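Local coordinates for protein acetyltransferase, GNAT family (Streptococcus agalactiae 2603V/R, PDB 2PC1) that probably transfers an acyl group, most likely acetyl from acetyl-CoA as in other GNAT enzymes, to an acceptor that is not known, at residues G48-Q53 and D148-N153; G71-G76 and A83-V88; V88-E93 and R110-H115; G142-C147 and A179-K184. All blocks are in the same frame, centred on the assembly; numbering follows the deposited sequence. Where two conformers were deposited one is given.

Contact 1 of 4, residues G48-Q53 and D148-N153; sequences GSDQWQ and DTHEKN. With SO4 (sulfate ion), chain B.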
# COMPACT_ATOMS: atom_id res chain seq x y z
N GLY A 48 -15.32 -10.09 5.34
CA GLY A 48 -15.24 -10.69 6.68
C GLY A 48 -13.93 -10.44 7.40
O GLY A 48 -13.75 -10.85 8.55
N SER A 49 -13.02 -9.73 6.74
CA SER A 49 -11.75 -9.35 7.34
C SER A 49 -11.92 -8.27 8.39
O SER A 49 -12.78 -7.40 8.26
CB SER A 49 -10.85 -8.84 6.24
OG SER A 49 -9.60 -8.41 6.75
N ASP A 50 -11.04 -8.28 9.39
CA ASP A 50 -11.02 -7.21 10.36
C ASP A 50 -10.02 -6.11 9.99
O ASP A 50 -9.88 -5.14 10.73
CB ASP A 50 -10.79 -7.73 11.78
CG ASP A 50 -9.43 -8.38 11.98
OD1 ASP A 50 -8.61 -8.43 11.05
OD2 ASP A 50 -9.20 -8.86 13.12
N GLN A 51 -9.36 -6.22 8.83
CA GLN A 51 -8.45 -5.19 8.38
C GLN A 51 -9.18 -3.85 8.26
O GLN A 51 -10.19 -3.75 7.58
CB GLN A 51 -7.84 -5.56 7.03
CG GLN A 51 -6.79 -4.57 6.59
CD GLN A 51 -6.03 -5.00 5.35
OE1 GLN A 51 -6.53 -5.79 4.55
NE2 GLN A 51 -4.81 -4.47 5.19
N TRP A 52 -8.68 -2.85 8.97
CA TRP A 52 -9.21 -1.48 9.00
C TRP A 52 -10.57 -1.36 9.70
O TRP A 52 -11.23 -0.33 9.58
CB TRP A 52 -9.30 -0.85 7.61
CG TRP A 52 -8.02 -0.70 6.86
CD1 TRP A 52 -6.79 -1.17 7.18
CD2 TRP A 52 -7.89 -0.03 5.60
NE1 TRP A 52 -5.89 -0.81 6.21
CE2 TRP A 52 -6.54 -0.11 5.23
CE3 TRP A 52 -8.78 0.64 4.77
CZ2 TRP A 52 -6.06 0.43 4.03
CZ3 TRP A 52 -8.29 1.20 3.59
CH2 TRP A 52 -6.95 1.08 3.23
N GLN A 53 -10.99 -2.39 10.43
CA GLN A 53 -12.33 -2.44 11.02
C GLN A 53 -12.32 -2.24 12.51
O GLN A 53 -13.34 -2.47 13.16
CB GLN A 53 -12.99 -3.79 10.72
CG GLN A 53 -12.97 -4.24 9.28
CD GLN A 53 -13.60 -3.25 8.32
OE1 GLN A 53 -14.71 -2.75 8.58
NE2 GLN A 53 -12.96 -3.03 7.16
N ASP A 148 2.95 -5.85 3.32
CA ASP A 148 2.32 -6.96 4.04
C ASP A 148 0.83 -6.78 3.86
O ASP A 148 0.35 -5.67 3.64
CB ASP A 148 2.70 -7.02 5.49
CG ASP A 148 2.27 -5.78 6.26
OD1 ASP A 148 1.10 -5.72 6.69
OD2 ASP A 148 3.09 -4.86 6.42
N THR A 149 0.09 -7.85 3.94
CA THR A 149 -1.36 -7.76 3.88
C THR A 149 -2.01 -8.81 4.74
O THR A 149 -1.40 -9.75 5.22
CB THR A 149 -1.86 -7.82 2.42
OG1 THR A 149 -3.20 -7.34 2.35
CG2 THR A 149 -1.80 -9.18 1.86
N HIS A 150 -3.31 -8.61 4.94
CA HIS A 150 -4.11 -9.52 5.72
C HIS A 150 -4.29 -10.83 4.98
O HIS A 150 -4.39 -10.87 3.74
CB HIS A 150 -5.49 -8.87 5.96
CG HIS A 150 -6.31 -9.50 7.05
ND1 HIS A 150 -7.02 -10.68 6.90
CD2 HIS A 150 -6.61 -9.04 8.29
CE1 HIS A 150 -7.69 -10.94 8.02
NE2 HIS A 150 -7.45 -9.97 8.88
N GLU A 151 -4.41 -11.91 5.75
CA GLU A 151 -4.63 -13.20 5.18
C GLU A 151 -5.87 -13.29 4.32
O GLU A 151 -5.91 -14.08 3.38
CB GLU A 151 -4.73 -14.24 6.31
CG GLU A 151 -3.41 -14.52 6.98
CD GLU A 151 -3.56 -15.47 8.14
OE1 GLU A 151 -4.39 -15.21 9.04
OE2 GLU A 151 -2.85 -16.47 8.15
N LYS A 152 -6.90 -12.51 4.65
CA LYS A 152 -8.14 -12.54 3.89
C LYS A 152 -8.14 -11.61 2.67
O LYS A 152 -9.07 -11.63 1.87
CB LYS A 152 -9.33 -12.20 4.79
CG LYS A 152 -9.57 -13.24 5.85
CD LYS A 152 -10.78 -12.90 6.69
CE LYS A 152 -10.93 -13.88 7.85
NZ LYS A 152 -12.05 -13.51 8.78
N ASN A 153 -7.09 -10.81 2.52
CA ASN A 153 -6.99 -9.81 1.43
C ASN A 153 -6.40 -10.44 0.18
O ASN A 153 -5.27 -10.17 -0.24
CB ASN A 153 -6.28 -8.54 1.86
CG ASN A 153 -6.66 -7.35 1.00
OD1 ASN A 153 -7.01 -7.51 -0.17
ND2 ASN A 153 -6.67 -6.16 1.59
S SO4 B . -2.18 -1.46 6.25
O1 SO4 B . -2.82 -0.32 5.66
O2 SO4 B . -1.28 -2.06 5.26
O3 SO4 B . -1.43 -1.10 7.44
O4 SO4 B . -3.22 -2.43 6.59
O HOH W 1 -10.48 -11.34 10.11
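G48 offers its carbonyl O to the extended side chain of K152, whose NZ donates from above the carbonyl plane at 3.2 Å. A water bridges the same NZ to the backbone N of D50. S49 follows, its CA lying 3.7 Å from K152 CD, so the lysine's methylenes run alongside this turn of the chain. S49 OG sits over the centre of one face of the H150 ring and accepts from Q51 N at 3.0 Å, an ST turn. D50 takes the ring at its edge: H150 NE2 donates to D50 OD1 at 2.9 Å on the syn side, but the bond is bent (N-H...O 137°). H150 ND1 in turn accepts from K152 N at 2.9 Å, in the ring plane, so face and both nitrogens together fix the imidazole's rotation. Q51 has CG anti to its backbone N (chi1 -175°), which runs the extended chain past H150 CB and splits its amide between two partners. OE1 accepts from N153 ND2 at 3.0 Å and 159°, while NE2 donates to O4 of a bound sulfate at 2.9 Å. W52 meets the sulfate edge-on through NE1, shared between O1 and O4. H150 N is buried by the contact and has no polar partner in the model. N153 OD1 caps M156 N, starting helix 154-162 after a type I turn from H150 to N153. The loop after helix 30-46 is thus pinned to the strand-to-helix turn following strand 144-149 of the GNAT fold, beside a sulfate that may mark a pocket.

Contact 2 of 4, residues G71-G76 and A83-V88; sequences GYAWVG and ATYAAV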
# COMPACT_ATOMS: atom_id res chain seq x y z
N GLY A 71 5.61 13.07 4.44
CA GLY A 71 6.06 12.92 3.06
C GLY A 71 5.87 11.49 2.53
O GLY A 71 6.53 11.08 1.55
N TYR A 72 4.99 10.74 3.18
CA TYR A 72 4.70 9.35 2.82
C TYR A 72 3.56 9.23 1.82
O TYR A 72 3.46 8.22 1.13
CB TYR A 72 4.29 8.57 4.03
CG TYR A 72 5.25 8.50 5.19
CD1 TYR A 72 6.61 8.71 5.02
CD2 TYR A 72 4.79 8.11 6.43
CE1 TYR A 72 7.49 8.59 6.11
CE2 TYR A 72 5.65 7.97 7.51
CZ TYR A 72 6.99 8.20 7.34
OH TYR A 72 7.88 8.07 8.40
N ALA A 73 2.66 10.22 1.78
CA ALA A 73 1.39 10.07 1.09
C ALA A 73 1.50 10.28 -0.39
O ALA A 73 1.85 11.38 -0.85
CB ALA A 73 0.37 11.05 1.66
N TRP A 74 1.19 9.23 -1.16
CA TRP A 74 1.15 9.30 -2.61
C TRP A 74 -0.25 9.04 -3.10
O TRP A 74 -0.98 8.23 -2.52
CB TRP A 74 2.06 8.24 -3.22
CG TRP A 74 3.51 8.57 -3.11
CD1 TRP A 74 4.29 8.43 -2.01
CD2 TRP A 74 4.35 9.10 -4.13
NE1 TRP A 74 5.57 8.83 -2.28
CE2 TRP A 74 5.64 9.27 -3.58
CE3 TRP A 74 4.15 9.46 -5.47
CZ2 TRP A 74 6.71 9.76 -4.33
CZ3 TRP A 74 5.21 9.96 -6.19
CH2 TRP A 74 6.47 10.08 -5.64
N VAL A 75 -0.61 9.68 -4.21
CA VAL A 75 -1.90 9.45 -4.85
C VAL A 75 -1.74 9.17 -6.33
O VAL A 75 -0.73 9.56 -6.95
CB VAL A 75 -2.88 10.64 -4.65
CG1 VAL A 75 -3.27 10.72 -3.19
CG2 VAL A 75 -2.26 11.97 -5.13
N GLY A 76 -2.74 8.51 -6.89
CA GLY A 76 -2.81 8.32 -8.33
C GLY A 76 -4.08 9.00 -8.83
O GLY A 76 -5.16 8.81 -8.27
N ALA A 83 -7.90 8.65 -7.46
CA ALA A 83 -8.35 7.28 -7.59
C ALA A 83 -7.67 6.28 -6.66
O ALA A 83 -8.21 5.21 -6.38
CB ALA A 83 -8.14 6.84 -9.02
N THR A 84 -6.44 6.55 -6.24
CA THR A 84 -5.68 5.62 -5.45
C THR A 84 -4.86 6.41 -4.43
O THR A 84 -4.52 7.56 -4.64
CB THR A 84 -4.71 4.78 -6.29
OG1 THR A 84 -3.76 5.64 -6.95
CG2 THR A 84 -5.43 3.96 -7.36
N TYR A 85 -4.50 5.72 -3.37
CA TYR A 85 -3.67 6.25 -2.29
C TYR A 85 -2.75 5.18 -1.78
O TYR A 85 -3.15 4.00 -1.71
CB TYR A 85 -4.57 6.72 -1.13
CG TYR A 85 -3.76 7.23 0.04
CD1 TYR A 85 -3.35 8.52 0.05
CD2 TYR A 85 -3.42 6.41 1.11
CE1 TYR A 85 -2.60 9.02 1.11
CE2 TYR A 85 -2.67 6.88 2.16
CZ TYR A 85 -2.25 8.17 2.14
OH TYR A 85 -1.50 8.70 3.19
N ALA A 86 -1.54 5.55 -1.40
CA ALA A 86 -0.68 4.68 -0.60
C ALA A 86 0.29 5.52 0.17
O ALA A 86 0.64 6.62 -0.26
CB ALA A 86 0.07 3.73 -1.44
N ALA A 87 0.73 4.99 1.30
CA ALA A 87 1.85 5.56 2.02
C ALA A 87 3.11 4.79 1.66
O ALA A 87 3.10 3.55 1.65
CB ALA A 87 1.62 5.45 3.52
N VAL A 88 4.18 5.49 1.38
CA VAL A 88 5.46 4.91 0.97
C VAL A 88 6.48 5.40 1.99
O VAL A 88 6.71 6.60 2.13
CB VAL A 88 5.86 5.37 -0.44
CG1 VAL A 88 7.20 4.78 -0.82
CG2 VAL A 88 4.79 4.97 -1.44
O HOH W 2 7.22 8.72 0.22
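A beta hairpin of the central GNAT sheet joins strands 73-78 and 81-91, their short segments running antiparallel at 160°. Backbone bonds set the register: Y72 O accepts from V88 N at 2.8 Å, and W74 and A86 form a hydrogen-bonded pair in which W74 N reaches A86 O, also at 2.8 Å. At the other end G76 O accepts from both A83 N (2.9 Å) and T84 N (3.3 Å), a classic beta bulge. T84 OG1 is pressed to 3.2 Å from G76 CA. On the face carrying W74, T84 and A86, W74 CD1 lies 3.5 Å from V88 CG2. This face packs against helix 127-139. On the other face A73, Y85 and A87 meet helix 61-70. There CG of Y85 stands anti to the backbone N (chi1 178°), which swings the phenol under the opposite strand until its OH is 3.4 Å from A73 CB; that hydroxyl bonds to D67. V75 CG1 approaches the ring of Y85 at its edge. Near the hairpin's open end one water accepts from W74 NE1, in the indole plane, and donates to G71 O and V88 O. That water thus links the indole N-H to a carbonyl of each segment, beside the apolar W74-V88 contact.

Contact 3 of 4, residues V88-E93 and R110-H115; sequences VIDGHE and RYLTFH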
# COMPACT_ATOMS: atom_id res chain seq x y z
N VAL A 88 4.18 5.49 1.38
CA VAL A 88 5.46 4.91 0.97
C VAL A 88 6.48 5.40 1.99
O VAL A 88 6.71 6.60 2.13
CB VAL A 88 5.86 5.37 -0.44
CG1 VAL A 88 7.20 4.78 -0.82
CG2 VAL A 88 4.79 4.97 -1.44
N ILE A 89 7.11 4.45 2.69
CA ILE A 89 8.06 4.80 3.74
C ILE A 89 9.41 4.17 3.44
O ILE A 89 9.50 2.96 3.21
CB ILE A 89 7.57 4.29 5.09
CG1 ILE A 89 6.18 4.85 5.41
CG2 ILE A 89 8.56 4.68 6.18
CD1 ILE A 89 5.59 4.38 6.73
N ASP A 90 10.45 4.99 3.44
CA ASP A 90 11.82 4.56 3.25
C ASP A 90 12.44 4.41 4.62
O ASP A 90 12.65 5.39 5.32
CB ASP A 90 12.55 5.64 2.42
CG ASP A 90 14.00 5.32 2.11
OD1 ASP A 90 14.50 4.23 2.40
OD2 ASP A 90 14.66 6.25 1.56
N GLY A 91 12.79 3.19 4.99
CA GLY A 91 13.40 2.95 6.28
C GLY A 91 13.16 1.53 6.71
O GLY A 91 13.18 0.63 5.89
N HIS A 92 12.87 1.33 7.98
CA HIS A 92 12.82 0.02 8.59
C HIS A 92 11.49 -0.18 9.32
O HIS A 92 11.02 0.73 10.00
CB HIS A 92 13.96 -0.10 9.58
CG HIS A 92 14.15 -1.48 10.10
ND1 HIS A 92 14.75 -2.47 9.35
CD2 HIS A 92 13.83 -2.05 11.29
CE1 HIS A 92 14.81 -3.58 10.07
NE2 HIS A 92 14.24 -3.35 11.24
N GLU A 93 10.93 -1.38 9.19
CA GLU A 93 9.75 -1.78 9.97
C GLU A 93 10.17 -2.77 11.01
O GLU A 93 10.58 -3.87 10.71
CB GLU A 93 8.70 -2.43 9.08
CG GLU A 93 7.89 -1.49 8.24
CD GLU A 93 7.06 -0.50 9.06
OE1 GLU A 93 6.75 -0.76 10.25
OE2 GLU A 93 6.71 0.54 8.47
N ARG A 110 17.22 -1.30 5.45
CA ARG A 110 16.54 -0.16 4.86
C ARG A 110 15.87 -0.58 3.58
O ARG A 110 16.50 -1.19 2.73
CB ARG A 110 17.53 0.94 4.54
CG ARG A 110 16.94 2.11 3.83
CD ARG A 110 18.00 3.08 3.42
NE ARG A 110 17.38 4.27 2.87
CZ ARG A 110 18.06 5.32 2.45
NH1 ARG A 110 19.38 5.33 2.53
NH2 ARG A 110 17.42 6.36 1.97
N TYR A 111 14.58 -0.30 3.47
CA TYR A 111 13.81 -0.69 2.28
C TYR A 111 12.63 0.26 2.13
O TYR A 111 12.41 1.09 2.97
CB TYR A 111 13.39 -2.18 2.36
CG TYR A 111 12.94 -2.59 3.73
CD1 TYR A 111 11.68 -2.28 4.20
CD2 TYR A 111 13.79 -3.28 4.58
CE1 TYR A 111 11.29 -2.61 5.49
CE2 TYR A 111 13.43 -3.60 5.85
CZ TYR A 111 12.15 -3.30 6.29
OH TYR A 111 11.78 -3.62 7.58
N LEU A 112 11.89 0.11 1.05
CA LEU A 112 10.64 0.86 0.84
C LEU A 112 9.49 -0.02 1.19
O LEU A 112 9.42 -1.15 0.73
CB LEU A 112 10.54 1.32 -0.61
CG LEU A 112 11.51 2.41 -0.99
CD1 LEU A 112 11.55 2.57 -2.50
CD2 LEU A 112 11.13 3.73 -0.35
N THR A 113 8.58 0.49 1.99
CA THR A 113 7.39 -0.25 2.34
C THR A 113 6.16 0.54 1.91
O THR A 113 6.13 1.76 2.04
CB THR A 113 7.33 -0.54 3.88
OG1 THR A 113 8.58 -1.09 4.31
CG2 THR A 113 6.20 -1.51 4.19
N PHE A 114 5.16 -0.16 1.40
CA PHE A 114 3.89 0.45 1.07
C PHE A 114 2.88 0.05 2.12
O PHE A 114 2.76 -1.12 2.42
CB PHE A 114 3.35 -0.02 -0.30
CG PHE A 114 4.22 0.31 -1.49
CD1 PHE A 114 5.29 1.19 -1.46
CD2 PHE A 114 3.96 -0.34 -2.70
CE1 PHE A 114 6.04 1.43 -2.59
CE2 PHE A 114 4.71 -0.08 -3.84
CZ PHE A 114 5.74 0.79 -3.79
N HIS A 115 2.14 1.02 2.64
CA HIS A 115 1.07 0.80 3.61
C HIS A 115 -0.17 1.54 3.15
O HIS A 115 -0.09 2.44 2.29
CB HIS A 115 1.44 1.38 4.98
CG HIS A 115 2.72 0.88 5.58
ND1 HIS A 115 2.79 -0.29 6.29
CD2 HIS A 115 3.95 1.44 5.64
CE1 HIS A 115 4.02 -0.45 6.74
NE2 HIS A 115 4.75 0.59 6.36
O HOH W 3 10.24 0.91 5.06
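Y111 and G91 pair as antiparallel hydrogen-bonded neighbours where strand 81-91 meets strand 111-119, at the centre of the GNAT sheet. Y111 N donates to G91 O at 2.9 Å, and that same carbonyl oxygen lies over the centre of the tyrosine ring. The ring gets there because CG stands between the backbone N and the carbonyl carbon (chi1 41°), folding the phenol back across the chain. Its OH then accepts from E93 N at 2.9 Å and a straight 164°, and rests over one face of the H92 imidazole, whose own nitrogens bond to H109 and D97.

D90 works on the opposite face. R110 grips it side-on, NE to OD1 at 2.9 Å and NH2 to OD2 at 2.8 Å. Carboxylate and guanidinium planes lie 19° apart, and both oxygens are met on their syn sides. Beneath this salt bridge D90 CB touches L112 CD2 at 3.7 Å.

V88 continues that face inward: CG1 packs on L112 CD2, while CG2 comes to 3.8 Å from F114 CD1, the side chains pointing the same way. Across the sheet, on the side of Y111, I89 CD1 meets H115 CD2 at 3.5 Å, the two side chains crossing at about a right angle.

Contact 4 of 4, residues G142-C147 and A179-K184; sequences GPDFRC and AYQKIK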
# COMPACT_ATOMS: atom_id res chain seq x y z
N GLY A 142 14.62 2.27 -4.93
CA GLY A 142 14.60 1.04 -4.15
C GLY A 142 16.03 0.58 -3.96
O GLY A 142 16.87 1.37 -3.50
N PRO A 143 16.36 -0.66 -4.37
CA PRO A 143 15.57 -1.61 -5.15
C PRO A 143 14.71 -2.58 -4.34
O PRO A 143 14.08 -3.43 -4.93
CB PRO A 143 16.65 -2.38 -5.90
CG PRO A 143 17.78 -2.44 -4.92
CD PRO A 143 17.76 -1.13 -4.20
N ASP A 144 14.67 -2.43 -3.02
CA ASP A 144 14.00 -3.38 -2.13
C ASP A 144 12.67 -2.79 -1.71
O ASP A 144 12.59 -1.77 -1.05
CB ASP A 144 14.93 -3.61 -0.93
CG ASP A 144 14.47 -4.64 0.04
OD1 ASP A 144 13.35 -5.15 -0.05
OD2 ASP A 144 15.27 -4.95 0.95
N PHE A 145 11.60 -3.46 -2.15
CA PHE A 145 10.23 -3.06 -1.89
C PHE A 145 9.54 -4.14 -1.07
O PHE A 145 9.61 -5.31 -1.41
CB PHE A 145 9.47 -2.88 -3.21
CG PHE A 145 9.97 -1.73 -4.02
CD1 PHE A 145 11.08 -1.86 -4.84
CD2 PHE A 145 9.35 -0.50 -3.97
CE1 PHE A 145 11.55 -0.81 -5.60
CE2 PHE A 145 9.80 0.55 -4.73
CZ PHE A 145 10.91 0.40 -5.52
N ARG A 146 8.87 -3.74 -0.01
CA ARG A 146 8.17 -4.70 0.84
C ARG A 146 6.73 -4.26 1.10
O ARG A 146 6.38 -3.09 0.98
CB ARG A 146 8.92 -4.86 2.13
CG ARG A 146 10.35 -5.32 1.86
CD ARG A 146 11.07 -5.78 3.11
NE ARG A 146 12.49 -5.96 2.77
CZ ARG A 146 13.39 -6.50 3.58
NH1 ARG A 146 13.02 -7.00 4.75
NH2 ARG A 146 14.66 -6.49 3.23
N CYS A 147 5.89 -5.19 1.46
CA CYS A 147 4.47 -4.93 1.71
C CYS A 147 3.96 -6.07 2.53
O CYS A 147 4.51 -7.18 2.47
CB CYS A 147 3.70 -4.86 0.40
SG CYS A 147 2.05 -4.13 0.54
N ALA A 179 3.78 -11.36 4.48
CA ALA A 179 4.83 -10.45 4.12
C ALA A 179 5.38 -10.78 2.74
O ALA A 179 5.66 -11.95 2.44
CB ALA A 179 5.94 -10.58 5.14
N TYR A 180 5.58 -9.76 1.93
CA TYR A 180 5.98 -9.85 0.53
C TYR A 180 7.17 -8.93 0.25
O TYR A 180 7.28 -7.83 0.81
CB TYR A 180 4.83 -9.43 -0.37
CG TYR A 180 3.70 -10.40 -0.43
CD1 TYR A 180 2.71 -10.42 0.53
CD2 TYR A 180 3.62 -11.32 -1.45
CE1 TYR A 180 1.67 -11.30 0.48
CE2 TYR A 180 2.56 -12.23 -1.52
CZ TYR A 180 1.59 -12.21 -0.56
OH TYR A 180 0.52 -13.08 -0.60
N GLN A 181 8.05 -9.36 -0.66
CA GLN A 181 9.21 -8.57 -1.05
C GLN A 181 9.45 -8.68 -2.55
O GLN A 181 9.33 -9.76 -3.13
CB GLN A 181 10.43 -9.05 -0.28
CG GLN A 181 11.73 -8.32 -0.56
CD GLN A 181 12.88 -8.79 0.32
OE1 GLN A 181 12.82 -9.84 0.93
NE2 GLN A 181 13.95 -8.00 0.37
N LYS A 182 9.76 -7.54 -3.14
CA LYS A 182 10.15 -7.44 -4.54
C LYS A 182 11.47 -6.74 -4.62
O LYS A 182 11.66 -5.69 -3.98
CB LYS A 182 9.12 -6.63 -5.30
CG LYS A 182 9.52 -6.35 -6.74
CD LYS A 182 8.45 -5.58 -7.46
CE LYS A 182 8.84 -5.28 -8.90
NZ LYS A 182 8.79 -6.44 -9.78
N ILE A 183 12.41 -7.31 -5.37
CA ILE A 183 13.64 -6.64 -5.70
C ILE A 183 13.52 -6.13 -7.15
O ILE A 183 13.35 -6.94 -8.08
CB ILE A 183 14.84 -7.59 -5.59
CG1 ILE A 183 14.91 -8.27 -4.21
CG2 ILE A 183 16.14 -6.84 -5.85
CD1 ILE A 183 14.99 -7.37 -3.08
N LYS A 184 13.55 -4.82 -7.32
CA LYS A 184 13.50 -4.19 -8.62
C LYS A 184 14.77 -4.50 -9.40
O LYS A 184 15.87 -4.29 -8.90
CB LYS A 184 13.33 -2.68 -8.43
CG LYS A 184 13.08 -1.88 -9.67
CD LYS A 184 12.95 -0.42 -9.30
CE LYS A 184 12.58 0.42 -10.48
NZ LYS A 184 12.69 1.82 -10.11
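Q181 lays its amide over one face of the R146 guanidinium, the two side chains running alongside each other with their planes 44° apart. They belong to neighbouring antiparallel strands of the GNAT sheet, 144-149 and 177-183, which cross here at 161°. The side-chain nitrogens of Q181 and R146 are both donors, Q181 NE2 lying 3.3 Å from R146 NH2 without a bond between them. What joins them is D144. R146 grips this carboxylate side-on: NE reaches OD1 at 3.1 Å, and NH2 reaches OD2 at 2.8 Å on its syn lone pair. Q181 NE2 comes to D144 OD1 at 2.9 Å from above the carboxylate plane, on the face opposite to that used by R146 NE. With CG anti to the backbone N (chi1 -179°) and the chain extended, the glutamine reaches back diagonally to this acid, and its OE1 bonds to L105 N. Two donors on OD1 and one on OD2 hold the carboxylate at the edge of the guanidinium, close to its plane, and would probably help keep it ionised in a buried setting. The arginine also makes cation-pi contacts with Y111 and W104.

On the other face F145 CE1 touches K184 CB at 3.8 Å, and the lysine chain continues past the ring until its NZ meets the carbonyls of I137, E138 and H140 at the end of helix 127-139. The backbones are joined throughout. K184 N donates to the O of P143, which follows a cis peptide bond; F145 and K182 bond in both directions; and at the far end Y180 N reaches C147 O at 2.8 Å.

Contacts 2 and 3 are adjacent seams of one sheet; contact 4 lies beyond the next seam, and contact 1 joins the end of strand 144-149 to the loop after helix 30-46. Contacts 2 and 3 share V88, and A87 N lies 2.9 Å from H115 O, a probable hydrogen bond. Contacts 3 and 4, with centres about 9 Å apart, meet across parallel strands 111-119 and 144-149, where L112 O is 2.7 Å from R146 N. In GNAT enzymes the strands equivalent to these two typically splay apart to receive acetyl-CoA. The sulfate held by Q51 and W52 also bonds R116 N and Y58 and lies about 4 Å from the H115 side chain, consistent with a pocket between contacts 1 and 3.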